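Local coordinates for protein DMATS type aromatic prenyltransferase (Streptomyces coelicolor, PDB 6ZS0) that probably catalyses transfer of a dimethylallyl group to the 5-position of the indole ring of tryptophan, as a DMATS-type aromatic prenyltransferase, at residues 278-284 against 317-323; 288-292 against 305-309. The contacts are given in a common frame with arbitrary orientation. Residues are numbered along the deposited sequence.

How the contacts relate
Contacts 1 and 2 lie in the helical connection between two successive β-hairpins (254-260/270-275 and 324-332/338-344) of the ABBA barrel, their centres about 11 Å apart. Contact 2 packs helix 284-297 against helix 303-312; contact 1 joins the loops leading into the first helix and out of the second, so contact 2 falls between its segments in sequence. The two also touch directly: Y280 O lies 2.9 Å from R290 NH2, a probable hydrogen bond, V281 CG1 packs 3.5 Å from R290 NH1, and P317 CG is 4.3 Å from L309 CD2. In ABBA prenyltransferases the substrates bind inside the barrel; these helices and loops lie outside the sheet, about 18 and 17 Å from the chain centre.

Contact 1: 278-284 against 317-323; sequences RDYVRHD and PEDGVGL
D284 carries the polar core of this contact. Its backbone N donates to G320 O at 2.9 Å (152°) and, weakly, to P317 O at 3.1 Å (123°). Its carboxylate, with chi1 in m, turns to the other end of the loop, where OD2 accepts from L323 N at 2.8 Å (154°). Water 1 completes the connection, donating to D284 OD1 (2.6 Å) and accepting from G322 N (3.2 Å). The carboxylate also meets R315 in a salt bridge and accepts from the backbone N of I324. CA register follows: D284-P317 4.6 Å, H283-V321 4.3 Å and R278-G322 5.0 Å. R278 (-60/-25) and D279 (-84/-4) belong to a 3-10 segment begun earlier; V281 to H283 is loop. Segment 317-323 begins as a 3-10 turn (317-319), then runs extended through G320 and V321; G322 adopts positive phi (106/-15), and a CB there would clash with R278 NH2, whose actual distance to G322 CA is 3.5 Å. H283, chi1 p, lays its ring over E318 CA in a CH-pi contact, 3.9 Å to the centroid and 27° off the normal. V321 CG2 packs on V281 CG2 at 3.7 Å and R278 O at 3.4 Å. With H283 as N-cap of helix 284-297, the contact clamps together both ends of the helical connection joining strand 270-275 to its antiparallel neighbour 324-332 in the ABBA barrel.

Contact 2: 288-292 against 305-309; sequences LARAS and LHRAL
Segments 288-292 and 305-309, each an interior part of a longer α-helix (284-297 and 303-312), run nearly antiparallel, their axes 11.1 Å apart at closest approach and inclined at 152°; the nearest CA pair is L288-H306 at 7.3 Å. L288, chi1 t and chi2 p, reaches across the gap: CD1 packs 3.6 Å from L305 CG and 4.0 Å from L309 CD2, while CD2 sits over a face of the H306 imidazole, a CH-pi contact 3.5 Å from the centroid and 23° off the normal. One turn on, A291 CB meets L305 CD2 at 3.5 Å. S292 closes the row: with chi1 m its OG donates back to L288 O (2.9 Å) and approaches the H306 ring edge, 3.1 Å from CE1. H306 ND1 is hydrogen-bonded to A302 O, outside the two segments. No hydrogen bond crosses between the segments. Beneath them lies the barrel, where L288 and L309 touch I324 and A291 touches L327 on strand 324-332, while L305 meets A341 on strand 338-344; helix 6-20 flanks A308 and R307.

Contact 1: 278-284 against 317-323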
loop_
_atom_site.group_PDB
_atom_site.type_symbol
_atom_site.label_atom_id
_atom_site.label_comp_id
_atom_site.label_asym_id
_atom_site.label_seq_id
_atom_site.Cartn_x
_atom_site.Cartn_y
_atom_site.Cartn_z
ATOM N N ARG A 278 -4.798 4.701 -11.999
ATOM C CA ARG A 278 -6.273 4.794 -12.152
ATOM C C ARG A 278 -6.680 6.175 -12.625
ATOM O O ARG A 278 -7.794 6.314 -13.144
ATOM C CB ARG A 278 -7.043 4.414 -10.875
ATOM C CG ARG A 278 -6.804 5.292 -9.655
ATOM C CD ARG A 278 -7.800 4.921 -8.573
ATOM N NE ARG A 278 -9.124 5.317 -9.032
ATOM C CZ ARG A 278 -10.301 4.839 -8.585
ATOM N NH1 ARG A 278 -11.415 5.279 -9.123
ATOM N NH2 ARG A 278 -10.352 3.954 -7.626
ATOM N N ASP A 279 -5.869 7.218 -12.376
ATOM C CA ASP A 279 -6.194 8.607 -12.779
ATOM C C ASP A 279 -5.793 8.868 -14.233
ATOM O O ASP A 279 -6.131 9.913 -14.710
ATOM C CB ASP A 279 -5.499 9.619 -11.875
ATOM C CG ASP A 279 -6.062 9.692 -10.480
ATOM O OD1 ASP A 279 -7.072 9.009 -10.205
ATOM O OD2 ASP A 279 -5.537 10.522 -9.705
ATOM N N TYR A 280 -5.164 7.912 -14.916
ATOM C CA TYR A 280 -4.474 8.183 -16.217
ATOM C C TYR A 280 -4.942 7.211 -17.297
ATOM O O TYR A 280 -4.280 7.153 -18.345
ATOM C CB TYR A 280 -2.943 8.128 -16.046
ATOM C CG TYR A 280 -2.454 9.149 -15.046
ATOM C CD1 TYR A 280 -2.657 10.492 -15.250
ATOM C CD2 TYR A 280 -1.813 8.766 -13.883
ATOM C CE1 TYR A 280 -2.275 11.440 -14.320
ATOM C CE2 TYR A 280 -1.390 9.693 -12.949
ATOM C CZ TYR A 280 -1.612 11.043 -13.170
ATOM O OH TYR A 280 -1.264 11.989 -12.245
ATOM N N VAL A 281 -6.026 6.485 -17.063
ATOM C CA VAL A 281 -6.544 5.468 -18.017
ATOM C C VAL A 281 -8.033 5.695 -18.252
ATOM O O VAL A 281 -8.685 6.263 -17.386
ATOM C CB VAL A 281 -6.319 4.053 -17.479
ATOM C CG1 VAL A 281 -4.851 3.731 -17.385
ATOM C CG2 VAL A 281 -7.014 3.851 -16.146
ATOM N N ARG A 282 -8.554 5.148 -19.351
ATOM C CA ARG A 282 -10.014 5.124 -19.622
ATOM C C ARG A 282 -10.680 4.052 -18.767
ATOM O O ARG A 282 -11.830 4.234 -18.419
ATOM C CB ARG A 282 -10.294 4.795 -21.087
ATOM C CG ARG A 282 -9.747 5.795 -22.080
ATOM C CD ARG A 282 -10.007 5.317 -23.510
ATOM N NE ARG A 282 -9.643 6.299 -24.531
ATOM C CZ ARG A 282 -8.412 6.489 -25.023
ATOM N NH1 ARG A 282 -8.214 7.414 -25.952
ATOM N NH2 ARG A 282 -7.389 5.770 -24.575
ATOM N N HIS A 283 -9.991 2.945 -18.508
ATOM C CA HIS A 283 -10.566 1.770 -17.813
ATOM C C HIS A 283 -9.451 0.833 -17.373
ATOM O O HIS A 283 -8.271 1.039 -17.757
ATOM C CB HIS A 283 -11.631 1.060 -18.683
ATOM C CG HIS A 283 -11.153 0.718 -20.053
ATOM N ND1 HIS A 283 -10.217 -0.254 -20.267
ATOM C CD2 HIS A 283 -11.467 1.230 -21.269
ATOM C CE1 HIS A 283 -9.974 -0.352 -21.572
ATOM N NE2 HIS A 283 -10.733 0.550 -22.204
ATOM N N ASP A 284 -9.806 -0.179 -16.605
ATOM C CA ASP A 284 -8.829 -1.152 -16.075
ATOM C C ASP A 284 -8.246 -2.021 -17.185
ATOM O O ASP A 284 -7.164 -2.587 -16.973
ATOM C CB ASP A 284 -9.455 -1.979 -14.953
ATOM C CG ASP A 284 -9.445 -1.192 -13.670
ATOM O OD1 ASP A 284 -8.320 -0.834 -13.250
ATOM O OD2 ASP A 284 -10.524 -0.977 -13.100
ATOM N N PRO A 317 -12.684 -5.748 -16.865
ATOM C CA PRO A 317 -11.797 -4.603 -16.657
ATOM C C PRO A 317 -12.191 -3.370 -17.483
ATOM O O PRO A 317 -12.078 -2.279 -16.974
ATOM C CB PRO A 317 -10.434 -5.163 -17.078
ATOM C CG PRO A 317 -10.530 -6.609 -16.667
ATOM C CD PRO A 317 -11.938 -6.999 -17.047
ATOM N N GLU A 318 -12.695 -3.578 -18.705
ATOM C CA GLU A 318 -13.004 -2.505 -19.682
ATOM C C GLU A 318 -14.266 -1.735 -19.268
ATOM O O GLU A 318 -14.524 -0.693 -19.889
ATOM C CB GLU A 318 -13.197 -3.095 -21.083
ATOM C CG GLU A 318 -11.937 -3.718 -21.653
ATOM C CD GLU A 318 -11.548 -5.128 -21.205
ATOM O OE1 GLU A 318 -10.444 -5.570 -21.603
ATOM O OE2 GLU A 318 -12.318 -5.782 -20.446
ATOM N N ASP A 319 -15.020 -2.230 -18.278
ATOM C CA ASP A 319 -16.344 -1.680 -17.884
ATOM C C ASP A 319 -16.211 -0.808 -16.646
ATOM O O ASP A 319 -17.241 -0.426 -16.107
ATOM C CB ASP A 319 -17.363 -2.793 -17.620
ATOM C CG ASP A 319 -17.857 -3.433 -18.891
ATOM O OD1 ASP A 319 -17.739 -2.795 -19.935
ATOM O OD2 ASP A 319 -18.336 -4.573 -18.818
ATOM N N GLY A 320 -14.994 -0.504 -16.210
ATOM C CA GLY A 320 -14.798 0.427 -15.095
ATOM C C GLY A 320 -13.348 0.822 -14.950
ATOM O O GLY A 320 -12.522 0.410 -15.772
ATOM N N VAL A 321 -13.054 1.561 -13.903
ATOM C CA VAL A 321 -11.675 2.024 -13.617
ATOM C C VAL A 321 -11.443 1.864 -12.122
ATOM O O VAL A 321 -12.436 1.795 -11.369
ATOM C CB VAL A 321 -11.499 3.471 -14.096
ATOM C CG1 VAL A 321 -12.344 4.428 -13.277
ATOM C CG2 VAL A 321 -10.044 3.878 -14.081
ATOM N N GLY A 322 -10.193 1.761 -11.697
ATOM C CA GLY A 322 -9.833 1.804 -10.278
ATOM C C GLY A 322 -9.452 0.461 -9.714
ATOM O O GLY A 322 -8.869 0.459 -8.645
ATOM N N LEU A 323 -9.737 -0.650 -10.396
ATOM C CA LEU A 323 -9.326 -1.975 -9.878
ATOM C C LEU A 323 -7.808 -2.011 -9.725
ATOM O O LEU A 323 -7.328 -2.477 -8.689
ATOM C CB LEU A 323 -9.825 -3.094 -10.785
ATOM C CG LEU A 323 -11.335 -3.317 -10.726
ATOM C CD1 LEU A 323 -11.759 -4.409 -11.699
ATOM C CD2 LEU A 323 -11.773 -3.638 -9.311
HETATM O O HOH W 1 -7.335 1.550 -13.079
#

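Contact 2: 288-292 against 305-309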
loop_
_atom_site.group_PDB
_atom_site.type_symbol
_atom_site.label_atom_id
_atom_site.label_comp_id
_atom_site.label_asym_id
_atom_site.label_seq_id
_atom_site.Cartn_x
_atom_site.Cartn_y
_atom_site.Cartn_z
ATOM N N LEU A 288 -4.308 -2.604 -17.072
ATOM C CA LEU A 288 -3.781 -3.986 -17.156
ATOM C C LEU A 288 -2.755 -4.054 -18.297
ATOM O O LEU A 288 -1.661 -4.646 -18.101
ATOM C CB LEU A 288 -4.933 -4.984 -17.347
ATOM C CG LEU A 288 -4.590 -6.454 -17.064
ATOM C CD1 LEU A 288 -4.230 -6.672 -15.605
ATOM C CD2 LEU A 288 -5.748 -7.381 -17.412
ATOM N N ALA A 289 -3.069 -3.436 -19.429
ATOM C CA ALA A 289 -2.171 -3.417 -20.601
ATOM C C ALA A 289 -0.833 -2.739 -20.225
ATOM O O ALA A 289 0.258 -3.310 -20.523
ATOM C CB ALA A 289 -2.867 -2.747 -21.756
ATOM N N ARG A 290 -0.886 -1.592 -19.543
ATOM C CA ARG A 290 0.330 -0.860 -19.114
ATOM C C ARG A 290 1.084 -1.681 -18.078
ATOM O O ARG A 290 2.300 -1.791 -18.175
ATOM C CB ARG A 290 -0.036 0.501 -18.529
ATOM C CG ARG A 290 -0.622 1.454 -19.550
ATOM C CD ARG A 290 -0.948 2.808 -18.972
ATOM N NE ARG A 290 -1.796 3.602 -19.837
ATOM C CZ ARG A 290 -2.294 4.789 -19.507
ATOM N NH1 ARG A 290 -1.961 5.357 -18.355
ATOM N NH2 ARG A 290 -3.107 5.414 -20.335
ATOM N N ALA A 291 0.389 -2.265 -17.102
ATOM C CA ALA A 291 1.061 -3.132 -16.116
ATOM C C ALA A 291 1.792 -4.267 -16.833
ATOM O O ALA A 291 2.945 -4.603 -16.432
ATOM C CB ALA A 291 0.062 -3.665 -15.149
ATOM N N SER A 292 1.141 -4.863 -17.828
ATOM C CA SER A 292 1.704 -6.018 -18.573
ATOM C C SER A 292 2.990 -5.577 -19.287
ATOM O O SER A 292 3.972 -6.328 -19.250
ATOM C CB SER A 292 0.680 -6.602 -19.496
ATOM O OG SER A 292 -0.411 -7.143 -18.767
ATOM N N LEU A 305 -1.457 -11.472 -13.153
ATOM C CA LEU A 305 -2.167 -10.197 -12.867
ATOM C C LEU A 305 -3.537 -10.196 -13.554
ATOM O O LEU A 305 -4.481 -9.686 -12.948
ATOM C CB LEU A 305 -1.319 -9.008 -13.298
ATOM C CG LEU A 305 -1.926 -7.637 -12.988
ATOM C CD1 LEU A 305 -2.080 -7.389 -11.481
ATOM C CD2 LEU A 305 -1.082 -6.540 -13.607
ATOM N N HIS A 306 -3.658 -10.787 -14.750
ATOM C CA HIS A 306 -4.977 -10.932 -15.433
ATOM C C HIS A 306 -5.917 -11.792 -14.584
ATOM O O HIS A 306 -7.089 -11.411 -14.422
ATOM C CB HIS A 306 -4.824 -11.508 -16.847
ATOM C CG HIS A 306 -4.164 -10.579 -17.796
ATOM N ND1 HIS A 306 -2.861 -10.180 -17.641
ATOM C CD2 HIS A 306 -4.609 -9.985 -18.923
ATOM C CE1 HIS A 306 -2.531 -9.366 -18.614
ATOM N NE2 HIS A 306 -3.581 -9.245 -19.431
ATOM N N ARG A 307 -5.426 -12.893 -14.029
ATOM C CA ARG A 307 -6.239 -13.759 -13.144
ATOM C C ARG A 307 -6.567 -13.013 -11.845
ATOM O O ARG A 307 -7.673 -13.216 -11.326
ATOM C CB ARG A 307 -5.514 -15.070 -12.849
ATOM C CG ARG A 307 -5.356 -15.933 -14.092
ATOM C CD ARG A 307 -4.854 -17.328 -13.779
ATOM N NE ARG A 307 -3.451 -17.476 -14.147
ATOM C CZ ARG A 307 -2.461 -17.831 -13.325
ATOM N NH1 ARG A 307 -2.689 -18.093 -12.038
ATOM N NH2 ARG A 307 -1.234 -17.930 -13.807
ATOM N N ALA A 308 -5.637 -12.189 -11.348
ATOM C CA ALA A 308 -5.826 -11.433 -10.087
ATOM C C ALA A 308 -7.026 -10.499 -10.239
ATOM O O ALA A 308 -7.841 -10.435 -9.336
ATOM C CB ALA A 308 -4.570 -10.682 -9.748
ATOM N N LEU A 309 -7.127 -9.762 -11.339
ATOM C CA LEU A 309 -8.278 -8.861 -11.532
ATOM C C LEU A 309 -9.593 -9.650 -11.515
ATOM O O LEU A 309 -10.508 -9.215 -10.829
ATOM C CB LEU A 309 -8.107 -8.006 -12.789
ATOM C CG LEU A 309 -7.613 -6.606 -12.469
ATOM C CD1 LEU A 309 -6.232 -6.686 -11.834
ATOM C CD2 LEU A 309 -7.606 -5.719 -13.706
#